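Local atomic coordinates of amino acid amide racemase (Ochrobactrum anthropi, PDB entry 6GIO), a protein that belongs to the class-III aminotransferase family of pyridoxal-5'-phosphate-dependent enzymes and carries the cofactor in a pocket completed by both subunits of a dimer. Residues F108-S111 with G112-N116; G280-W283 with V284-A288; I132-F135 with I136-H140. One frame throughout, in Å; residues are numbered along the deposited sequence.

Overall arrangement
From the N terminus, contact 1 (108-111 with 112-116) comes first, where strand 104-109 turns into helix 112-127. Contact 3 (132-135 with 136-140) follows as the next strand, 131-135, runs out into a loop, and contact 2 (280-283 with 284-288) comes last, at the end of strand 276-281. Each is a local turn, so the three lie in series, neither nested nor crossing. All reach one mixed seven-stranded sheet, in which strands 104-109 and 276-281 are neighbours. Contacts 1 and 3 both touch pyridoxal-5'-phosphate and meet at Asn116 and His140, with centres about 16 Å apart. Contact 2 stands off the cofactor, its centre about 17 Å from that of contact 1.

Contact 1 (F108-S111 with G112-N116); sequences FGHS and GSDAN. With PLP (pyridoxal-5'-phosphate), chain G.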
ATOM      1  N   PHE C 108      10.290  -1.115   4.207  1.00 19.07           N
ATOM      2  CA  PHE C 108       9.570  -0.256   3.262  1.00 18.78           C
ATOM      3  C   PHE C 108       8.153  -0.694   2.969  1.00 17.87           C
ATOM      4  O   PHE C 108       7.868  -1.893   2.923  1.00 18.51           O
ATOM      5  CB  PHE C 108      10.314  -0.244   1.934  1.00 20.35           C
ATOM      6  CG  PHE C 108      11.587   0.542   1.969  1.00 21.05           C
ATOM      7  CD1 PHE C 108      11.560   1.934   2.125  1.00 21.09           C
ATOM      8  CD2 PHE C 108      12.826  -0.109   1.889  1.00 21.23           C
ATOM      9  CE1 PHE C 108      12.732   2.668   2.188  1.00 20.60           C
ATOM     10  CE2 PHE C 108      14.002   0.627   1.908  1.00 21.62           C
ATOM     11  CZ  PHE C 108      13.966   2.012   2.079  1.00 20.78           C
ATOM     12  N   GLY C 109       7.278   0.275   2.678  1.00 17.61           N
ATOM     13  CA  GLY C 109       5.919  -0.054   2.253  1.00 17.17           C
ATOM     14  C   GLY C 109       5.465   0.972   1.259  1.00 17.43           C
ATOM     15  O   GLY C 109       6.302   1.648   0.640  1.00 17.89           O
ATOM     16  N   HIS C 110       4.158   1.064   1.071  1.00 17.23           N
ATOM     17  CA  HIS C 110       3.594   1.980   0.068  1.00 18.86           C
ATOM     18  C   HIS C 110       2.895   3.169   0.603  1.00 19.92           C
ATOM     19  O   HIS C 110       2.621   4.097  -0.159  1.00 23.88           O
ATOM     20  CB  HIS C 110       2.555   1.253  -0.743  1.00 18.16           C
ATOM     21  CG  HIS C 110       3.055   0.003  -1.334  1.00 16.23           C
ATOM     22  ND1 HIS C 110       4.105  -0.013  -2.233  1.00 16.56           N
ATOM     23  CD2 HIS C 110       2.661  -1.279  -1.174  1.00 15.64           C
ATOM     24  CE1 HIS C 110       4.305  -1.256  -2.628  1.00 16.54           C
ATOM     25  NE2 HIS C 110       3.469  -2.045  -1.976  1.00 15.88           N
ATOM     26  N   SER C 111       2.539   3.143   1.889  1.00 21.48           N
ATOM     27  CA  SER C 111       1.648   4.167   2.448  1.00 22.55           C
ATOM     28  C   SER C 111       1.885   4.405   3.936  1.00 22.42           C
ATOM     29  O   SER C 111       2.475   3.584   4.609  1.00 21.75           O
ATOM     30  CB  SER C 111       0.149   3.828   2.220  1.00 23.09           C
ATOM     31  OG  SER C 111      -0.341   2.682   2.974  1.00 23.30           O
ATOM     32  N   GLY C 112       1.422   5.542   4.436  1.00 22.48           N
ATOM     33  CA  GLY C 112       1.420   5.785   5.898  1.00 23.17           C
ATOM     34  C   GLY C 112       0.631   4.709   6.640  1.00 21.43           C
ATOM     35  O   GLY C 112       1.058   4.211   7.689  1.00 20.91           O
ATOM     36  N   SER C 113      -0.498   4.313   6.060  1.00 20.75           N
ATOM     37  CA  SER C 113      -1.377   3.296   6.640  1.00 20.96           C
ATOM     38  C   SER C 113      -0.740   1.956   6.772  1.00 20.61           C
ATOM     39  O   SER C 113      -0.945   1.299   7.787  1.00 23.05           O
ATOM     40  CB  SER C 113      -2.649   3.107   5.782  1.00 22.79           C
ATOM     41  OG  SER C 113      -3.325   4.363   5.646  1.00 25.57           O
ATOM     42  N   ASP C 114      -0.024   1.500   5.753  1.00 19.48           N
ATOM     43  CA  ASP C 114       0.622   0.177   5.826  1.00 20.15           C
ATOM     44  C   ASP C 114       1.880   0.203   6.762  1.00 20.71           C
ATOM     45  O   ASP C 114       2.185  -0.793   7.447  1.00 18.64           O
ATOM     46  CB  ASP C 114       0.832  -0.495   4.431  1.00 21.13           C
ATOM     47  CG  ASP C 114       1.998   0.092   3.548  1.00 22.46           C
ATOM     48  OD1 ASP C 114       2.924   0.739   4.034  1.00 24.65           O
ATOM     49  OD2 ASP C 114       2.006  -0.206   2.311  1.00 23.79           O
ATOM     50  N   ALA C 115       2.510   1.375   6.848  1.00 19.42           N
ATOM     51  CA  ALA C 115       3.690   1.576   7.713  1.00 19.91           C
ATOM     52  C   ALA C 115       3.298   1.558   9.166  1.00 20.86           C
ATOM     53  O   ALA C 115       3.995   0.931  10.009  1.00 20.92           O
ATOM     54  CB  ALA C 115       4.412   2.861   7.345  1.00 19.43           C
ATOM     55  N   ASN C 116       2.191   2.210   9.496  1.00 19.71           N
ATOM     56  CA  ASN C 116       1.710   2.146  10.872  1.00 22.00           C
ATOM     57  C   ASN C 116       1.092   0.772  11.219  1.00 21.90           C
ATOM     58  O   ASN C 116       1.140   0.328  12.382  1.00 21.07           O
ATOM     59  CB  ASN C 116       0.710   3.279  11.199  1.00 22.80           C
ATOM     60  CG  ASN C 116       1.375   4.628  11.370  1.00 24.26           C
ATOM     61  OD1 ASN C 116       0.972   5.617  10.734  1.00 25.46           O
ATOM     62  ND2 ASN C 116       2.408   4.683  12.205  1.00 21.33           N
TER
HETATM   63  N1  PLP G 501      -0.041   9.044   9.580  1.00 32.40           N
HETATM   64  C2  PLP G 501      -0.184  10.386   9.439  1.00 35.26           C
HETATM   65  C2A PLP G 501       0.258  11.357  10.489  1.00 35.39           C
HETATM   66  C3  PLP G 501      -0.816  10.955   8.222  1.00 34.50           C
HETATM   67  O3  PLP G 501      -0.958  12.281   8.101  1.00 35.47           O
HETATM   68  C4  PLP G 501      -1.255  10.061   7.132  1.00 35.56           C
HETATM   69  C4A PLP G 501      -1.876  10.626   5.896  1.00 34.77           C
HETATM   70  C5  PLP G 501      -1.035   8.594   7.390  1.00 34.45           C
HETATM   71  C6  PLP G 501      -0.442   8.186   8.605  1.00 34.88           C
HETATM   72  C5A PLP G 501      -1.504   7.572   6.367  1.00 34.56           C
HETATM   73  O4P PLP G 501      -0.996   7.765   5.041  1.00 34.82           O
HETATM   74  P   PLP G 501      -1.736   7.141   3.772  1.00 32.20           P
HETATM   75  O1P PLP G 501      -0.640   7.135   2.752  1.00 34.92           O
HETATM   76  O2P PLP G 501      -2.875   8.080   3.419  1.00 30.35           O
HETATM   77  O3P PLP G 501      -2.153   5.738   4.189  1.00 33.25           O
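The carboxylate of Asp114 reaches the His110 ring obliquely, the two planes 55° apart, with OD2 lying 3.7 Å from His110 CD2. At its oxygens the carboxylate takes backbone N-H groups: His110 N donates to Asp114 OD2 at 2.8 Å, on the syn lone pair, and Ser111 N adds a weak bond to Asp114 OD1. Asp114 CG sits between its own N and carbonyl carbon (chi1 75°), which turns the carboxylate back toward the His110 and Ser111 amides before the helix. In return Asp114 N donates to Ser111 OG at 3.0 Å. Ser111 is the N-cap, and this exchange makes a capping box; Gln294 of the second subunit also binds its OG. The first turn is closed by Ala115 N, which donates to Ser111 O at 3.1 Å. Beyond the box, Gly112 N donates to O1P of pyridoxal-5'-phosphate at 3.1 Å, and Ser113 N to O3P of the same group at 2.9 Å. Asp114 OD1 has a further partner in Ser276. With the Asp114 and Ser111 amides in the capping box and that of His110 held by the carboxylate, those of Gly112 and Ser113 serve the phosphate, whose negative charge the positive end of the helix dipole probably stabilises.

Contact 2 (G280-W283 with V284-A288); sequences GPQW and VMDHA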
ATOM      1  N   GLY C 280      13.572   1.525  12.802  1.00 20.96           N
ATOM      2  CA  GLY C 280      13.411   1.035  14.134  1.00 21.06           C
ATOM      3  C   GLY C 280      14.653   0.313  14.609  1.00 21.27           C
ATOM      4  O   GLY C 280      15.587   0.155  13.846  1.00 22.69           O
ATOM      5  N   PRO C 281      14.678  -0.081  15.881  1.00 21.36           N
ATOM      6  CA  PRO C 281      15.875  -0.761  16.386  1.00 24.89           C
ATOM      7  C   PRO C 281      15.901  -2.202  15.825  1.00 25.65           C
ATOM      8  O   PRO C 281      14.840  -2.752  15.505  1.00 23.60           O
ATOM      9  CB  PRO C 281      15.706  -0.749  17.919  1.00 22.20           C
ATOM     10  CG  PRO C 281      14.324  -0.309  18.193  1.00 23.20           C
ATOM     11  CD  PRO C 281      13.633   0.069  16.908  1.00 22.65           C
ATOM     12  N   GLN C 282      17.089  -2.795  15.705  1.00 26.66           N
ATOM     13  CA  GLN C 282      17.223  -4.118  15.065  1.00 27.97           C
ATOM     14  C   GLN C 282      16.464  -5.243  15.785  1.00 25.01           C
ATOM     15  O   GLN C 282      15.833  -6.099  15.161  1.00 22.49           O
ATOM     16  CB  GLN C 282      18.698  -4.505  14.898  1.00 30.94           C
ATOM     17  CG  GLN C 282      18.847  -5.848  14.210  1.00 34.40           C
ATOM     18  CD  GLN C 282      20.266  -6.294  14.087  1.00 43.33           C
ATOM     19  OE1 GLN C 282      21.121  -5.955  14.924  1.00 49.80           O
ATOM     20  NE2 GLN C 282      20.546  -7.074  13.028  1.00 47.25           N
ATOM     21  N   TRP C 283      16.481  -5.217  17.105  1.00 23.91           N
ATOM     22  CA  TRP C 283      15.840  -6.283  17.853  1.00 25.00           C
ATOM     23  C   TRP C 283      14.334  -6.319  17.576  1.00 24.61           C
ATOM     24  O   TRP C 283      13.753  -7.370  17.589  1.00 24.79           O
ATOM     25  CB  TRP C 283      16.155  -6.202  19.360  1.00 25.67           C
ATOM     26  CG  TRP C 283      15.478  -5.092  20.147  1.00 25.62           C
ATOM     27  CD1 TRP C 283      15.946  -3.829  20.369  1.00 26.85           C
ATOM     28  CD2 TRP C 283      14.237  -5.175  20.837  1.00 27.77           C
ATOM     29  NE1 TRP C 283      15.058  -3.121  21.120  1.00 25.72           N
ATOM     30  CE2 TRP C 283      14.007  -3.932  21.435  1.00 27.71           C
ATOM     31  CE3 TRP C 283      13.300  -6.187  21.016  1.00 28.08           C
ATOM     32  CZ2 TRP C 283      12.867  -3.670  22.198  1.00 30.10           C
ATOM     33  CZ3 TRP C 283      12.161  -5.920  21.750  1.00 30.13           C
ATOM     34  CH2 TRP C 283      11.957  -4.670  22.333  1.00 28.66           C
ATOM     35  N   VAL C 284      13.722  -5.191  17.266  1.00 25.06           N
ATOM     36  CA  VAL C 284      12.311  -5.185  16.828  1.00 24.61           C
ATOM     37  C   VAL C 284      12.178  -5.539  15.347  1.00 22.63           C
ATOM     38  O   VAL C 284      11.346  -6.375  14.967  1.00 21.99           O
ATOM     39  CB  VAL C 284      11.696  -3.782  17.037  1.00 25.83           C
ATOM     40  CG1 VAL C 284      10.287  -3.683  16.438  1.00 24.76           C
ATOM     41  CG2 VAL C 284      11.720  -3.417  18.507  1.00 26.08           C
ATOM     42  N   MET C 285      12.986  -4.887  14.519  1.00 22.57           N
ATOM     43  CA  MET C 285      12.789  -4.889  13.077  1.00 22.06           C
ATOM     44  C   MET C 285      13.159  -6.234  12.442  1.00 24.08           C
ATOM     45  O   MET C 285      12.617  -6.629  11.393  1.00 22.32           O
ATOM     46  CB  MET C 285      13.552  -3.725  12.441  1.00 22.33           C
ATOM     47  CG  MET C 285      13.096  -2.373  12.927  1.00 23.00           C
ATOM     48  SD  MET C 285      11.351  -1.983  12.575  1.00 24.84           S
ATOM     49  CE  MET C 285      11.317  -2.052  10.801  1.00 23.13           C
ATOM     50  N   ASP C 286      14.066  -6.945  13.105  1.00 24.08           N
ATOM     51  CA  ASP C 286      14.431  -8.303  12.721  1.00 24.94           C
ATOM     52  C   ASP C 286      13.689  -9.367  13.536  1.00 25.31           C
ATOM     53  O   ASP C 286      14.172 -10.486  13.638  1.00 27.44           O
ATOM     54  CB  ASP C 286      15.938  -8.520  12.894  1.00 25.37           C
ATOM     55  CG  ASP C 286      16.751  -7.848  11.826  1.00 26.62           C
ATOM     56  OD1 ASP C 286      16.165  -7.214  10.889  1.00 24.61           O
ATOM     57  OD2 ASP C 286      18.006  -7.950  11.942  1.00 26.04           O
ATOM     58  N   HIS C 287      12.516  -9.042  14.076  1.00 27.80           N
ATOM     59  CA  HIS C 287      11.768  -9.956  14.989  1.00 29.68           C
ATOM     60  C   HIS C 287      11.582 -11.356  14.382  1.00 29.72           C
ATOM     61  O   HIS C 287      11.818 -12.340  15.050  1.00 26.62           O
ATOM     62  CB  HIS C 287      10.404  -9.352  15.358  1.00 29.20           C
ATOM     63  CG  HIS C 287       9.445 -10.327  15.958  1.00 28.98           C
ATOM     64  ND1 HIS C 287       9.574 -10.794  17.249  1.00 28.31           N
ATOM     65  CD2 HIS C 287       8.326 -10.907  15.455  1.00 29.06           C
ATOM     66  CE1 HIS C 287       8.590 -11.639  17.509  1.00 27.14           C
ATOM     67  NE2 HIS C 287       7.828 -11.739  16.432  1.00 28.79           N
ATOM     68  N   ALA C 288      11.171 -11.428  13.121  1.00 28.04           N
ATOM     69  CA  ALA C 288      11.067 -12.703  12.430  1.00 27.61           C
ATOM     70  C   ALA C 288      11.100 -12.502  10.929  1.00 29.69           C
ATOM     71  O   ALA C 288      10.636 -11.485  10.440  1.00 29.59           O
ATOM     72  CB  ALA C 288       9.776 -13.393  12.823  1.00 29.85           C
TER
HETATM   73  O   HOH W   1      11.906  -9.909  18.424  1.00 37.37           O
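Gly280, next to last in strand 276-281, packs against the side chain of Met285, whose CG lies 3.5 Å from Gly280 C. The methionine chain is bent at chi2 and chi3, and this fold carries SD back to 4.0 Å from Gly280 CA. Pro281 is the N-cap residue: its carbonyl O accepts from Met285 N at 3.0 Å, in the carbonyl plane, and weakly from Val284 N. Its ring carbon CG also meets Val284 CG2, a looser apolar contact. Gln282 opens the helix and is joined to Asp286 twice. Through the backbone, Asp286 N donates to Gln282 O at 2.8 Å; through the side chains, Gln282 NE2 donates to Asp286 OD2 at 2.9 Å. The glutamine chain is extended, CG anti to the backbone N (chi1 -179°), which brings NE2 end-on to Asp286 OD2, an oxygen close to the amide plane, the amide and carboxylate planes being 67° apart. The other carboxylate oxygen, Asp286 OD1, accepts from Glu17 N of the second subunit. At Trp283 the indole lies across its neighbour: Val284 CG2 stands 3.7 Å from the centroid of the six-membered ring and 8° off its normal, a CH-pi contact over one face. Trp283 O also accepts from a water that is hydrogen-bonded to His287 ND1. The short helix 282-285 follows directly on strand 276-281, with Val284 packed on Val122 of helix 112-127 and on Leu234 of strand 234-238, while Met285 lies against Arg105 and Trp107 of strand 104-109.

Contact 3 (I132-F135 with I136-H140); sequences IISF and IGSYH. With PLP (pyridoxal-5'-phosphate), chain G.
Phe135 O is gripped by two donors from one residue, Ser138 N and Ser138 OG, each 3.0 Å from it. The hydroxyl arrives in the carbonyl plane, with a C=O...O angle of 146°, whereas the amide nitrogen stands well above that plane and misses the lone pairs. With chi1 at 77° the hydroxyl is tucked over its own backbone and swung toward Phe135 O. The same OG also accepts from Gly151 N, and Ser134 OG lies 3.2 Å from it. The Ser138 N bond closes a type II beta turn from Phe135 to Ser138, in which Gly137 has a positive phi of 93°, where a side chain would be jammed against the preceding carbonyl. This turn leads the chain off the end of strand 131-135, in the parallel part of the large sheet of this aminotransferase fold, and toward the cofactor. Past it, His140 comes back beside the strand with Ser134 OG at the edge of its ring, 4.0 Å from NE2. Ser134 OG itself is bound to Ile149 O. A water links the strand backbone to the ring, accepting from Phe135 N at 3.0 Å and hydrogen-bonded to His140 NE2 at 2.8 Å, in the plane of the imidazole. On the far side of that ring ND1 is bound to Asp238, another residue of the cofactor pocket. The backbone here abuts pyridoxal-5'-phosphate, with Tyr139 O 3.1 Å from its C2, while the Tyr139 ring approaches C4 of the cofactor obliquely and also packs on Leu293 of the second subunit.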
ATOM      1  N   ILE C 132      -1.428  -0.181  23.636  1.00 21.28           N
ATOM      2  CA  ILE C 132      -0.920   0.921  22.824  1.00 23.33           C
ATOM      3  C   ILE C 132      -1.450   2.271  23.328  1.00 21.49           C
ATOM      4  O   ILE C 132      -2.624   2.383  23.610  1.00 20.38           O
ATOM      5  CB  ILE C 132      -1.302   0.741  21.318  1.00 25.30           C
ATOM      6  CG1 ILE C 132      -0.585  -0.479  20.718  1.00 25.45           C
ATOM      7  CG2 ILE C 132      -0.956   1.994  20.513  1.00 25.15           C
ATOM      8  CD1 ILE C 132       0.924  -0.422  20.701  1.00 25.09           C
ATOM      9  N   ILE C 133      -0.594   3.293  23.397  1.00 22.71           N
ATOM     10  CA  ILE C 133      -1.043   4.650  23.752  1.00 22.03           C
ATOM     11  C   ILE C 133      -1.144   5.455  22.459  1.00 21.93           C
ATOM     12  O   ILE C 133      -0.227   5.493  21.681  1.00 21.29           O
ATOM     13  CB  ILE C 133      -0.146   5.327  24.799  1.00 23.79           C
ATOM     14  CG1 ILE C 133      -0.124   4.481  26.088  1.00 22.88           C
ATOM     15  CG2 ILE C 133      -0.642   6.744  25.136  1.00 24.47           C
ATOM     16  CD1 ILE C 133       1.102   4.700  26.942  1.00 24.37           C
ATOM     17  N   SER C 134      -2.283   6.071  22.259  1.00 23.21           N
ATOM     18  CA  SER C 134      -2.506   6.944  21.129  1.00 26.70           C
ATOM     19  C   SER C 134      -3.270   8.249  21.546  1.00 25.69           C
ATOM     20  O   SER C 134      -3.648   8.411  22.707  1.00 25.92           O
ATOM     21  CB  SER C 134      -3.301   6.152  20.123  1.00 29.42           C
ATOM     22  OG  SER C 134      -3.532   6.904  18.977  1.00 37.50           O
ATOM     23  N   PHE C 135      -3.486   9.171  20.609  1.00 22.65           N
ATOM     24  CA  PHE C 135      -4.178  10.423  20.912  1.00 23.26           C
ATOM     25  C   PHE C 135      -5.528  10.540  20.253  1.00 22.58           C
ATOM     26  O   PHE C 135      -5.686  10.132  19.127  1.00 20.82           O
ATOM     27  CB  PHE C 135      -3.315  11.646  20.551  1.00 24.36           C
ATOM     28  CG  PHE C 135      -2.260  11.886  21.573  1.00 26.23           C
ATOM     29  CD1 PHE C 135      -2.572  12.563  22.745  1.00 25.85           C
ATOM     30  CD2 PHE C 135      -1.031  11.295  21.455  1.00 26.99           C
ATOM     31  CE1 PHE C 135      -1.625  12.701  23.750  1.00 29.10           C
ATOM     32  CE2 PHE C 135      -0.079  11.417  22.470  1.00 30.57           C
ATOM     33  CZ  PHE C 135      -0.375  12.148  23.605  1.00 30.15           C
ATOM     34  N   ILE C 136      -6.483  11.102  20.982  1.00 22.51           N
ATOM     35  CA  ILE C 136      -7.765  11.465  20.404  1.00 23.88           C
ATOM     36  C   ILE C 136      -7.465  12.415  19.247  1.00 24.77           C
ATOM     37  O   ILE C 136      -6.740  13.438  19.387  1.00 26.31           O
ATOM     38  CB  ILE C 136      -8.720  12.117  21.433  1.00 25.62           C
ATOM     39  CG1 ILE C 136      -9.114  11.119  22.511  1.00 24.69           C
ATOM     40  CG2 ILE C 136     -10.006  12.620  20.760  1.00 24.20           C
ATOM     41  CD1 ILE C 136      -9.689  11.745  23.749  1.00 25.51           C
ATOM     42  N   GLY C 137      -8.005  12.062  18.088  1.00 26.00           N
ATOM     43  CA  GLY C 137      -7.878  12.876  16.901  1.00 25.06           C
ATOM     44  C   GLY C 137      -6.704  12.517  16.012  1.00 25.66           C
ATOM     45  O   GLY C 137      -6.567  13.072  14.896  1.00 26.11           O
ATOM     46  N   SER C 138      -5.867  11.593  16.485  1.00 24.85           N
ATOM     47  CA  SER C 138      -4.720  11.131  15.739  1.00 24.93           C
ATOM     48  C   SER C 138      -5.209  10.335  14.519  1.00 25.30           C
ATOM     49  O   SER C 138      -6.264   9.714  14.539  1.00 25.40           O
ATOM     50  CB  SER C 138      -3.817  10.258  16.608  1.00 26.67           C
ATOM     51  OG  SER C 138      -4.371   8.978  16.737  1.00 28.88           O
ATOM     52  N   TYR C 139      -4.423  10.392  13.458  1.00 27.00           N
ATOM     53  CA  TYR C 139      -4.752   9.742  12.219  1.00 30.40           C
ATOM     54  C   TYR C 139      -3.482   9.039  11.830  1.00 29.60           C
ATOM     55  O   TYR C 139      -2.541   9.685  11.405  1.00 30.58           O
ATOM     56  CB  TYR C 139      -5.187  10.775  11.179  1.00 31.49           C
ATOM     57  CG  TYR C 139      -5.685  10.155   9.912  1.00 33.68           C
ATOM     58  CD1 TYR C 139      -4.786   9.617   8.981  1.00 35.17           C
ATOM     59  CD2 TYR C 139      -7.038  10.130   9.607  1.00 36.93           C
ATOM     60  CE1 TYR C 139      -5.225   9.049   7.803  1.00 35.78           C
ATOM     61  CE2 TYR C 139      -7.491   9.562   8.414  1.00 36.84           C
ATOM     62  CZ  TYR C 139      -6.565   9.013   7.519  1.00 37.86           C
ATOM     63  OH  TYR C 139      -6.967   8.416   6.330  1.00 38.66           O
ATOM     64  N   HIS C 140      -3.445   7.725  12.051  1.00 28.53           N
ATOM     65  CA  HIS C 140      -2.292   6.893  11.682  1.00 26.71           C
ATOM     66  C   HIS C 140      -2.540   6.021  10.424  1.00 27.69           C
ATOM     67  O   HIS C 140      -1.642   5.300   9.981  1.00 26.59           O
ATOM     68  CB  HIS C 140      -1.872   6.048  12.872  1.00 25.48           C
ATOM     69  CG  HIS C 140      -1.396   6.863  14.032  1.00 27.05           C
ATOM     70  ND1 HIS C 140      -0.305   7.702  13.945  1.00 27.66           N
ATOM     71  CD2 HIS C 140      -1.872   6.990  15.293  1.00 27.67           C
ATOM     72  CE1 HIS C 140      -0.145   8.326  15.104  1.00 28.26           C
ATOM     73  NE2 HIS C 140      -1.065   7.895  15.945  1.00 26.51           N
TER
HETATM   74  N1  PLP G 501      -0.041   9.044   9.580  1.00 32.40           N
HETATM   75  C2  PLP G 501      -0.184  10.386   9.439  1.00 35.26           C
HETATM   76  C2A PLP G 501       0.258  11.357  10.489  1.00 35.39           C
HETATM   77  C3  PLP G 501      -0.816  10.955   8.222  1.00 34.50           C
HETATM   78  O3  PLP G 501      -0.958  12.281   8.101  1.00 35.47           O
HETATM   79  C4  PLP G 501      -1.255  10.061   7.132  1.00 35.56           C
HETATM   80  C4A PLP G 501      -1.876  10.626   5.896  1.00 34.77           C
HETATM   81  C5  PLP G 501      -1.035   8.594   7.390  1.00 34.45           C
HETATM   82  C6  PLP G 501      -0.442   8.186   8.605  1.00 34.88           C
HETATM   83  C5A PLP G 501      -1.504   7.572   6.367  1.00 34.56           C
HETATM   84  O4P PLP G 501      -0.996   7.765   5.041  1.00 34.82           O
HETATM   85  P   PLP G 501      -1.736   7.141   3.772  1.00 32.20           P
HETATM   86  O1P PLP G 501      -0.640   7.135   2.752  1.00 34.92           O
HETATM   87  O2P PLP G 501      -2.875   8.080   3.419  1.00 30.35           O
HETATM   88  O3P PLP G 501      -2.153   5.738   4.189  1.00 33.25           O
HETATM   89  O   HOH W   2      -1.464   9.284  18.398  1.00 22.38           O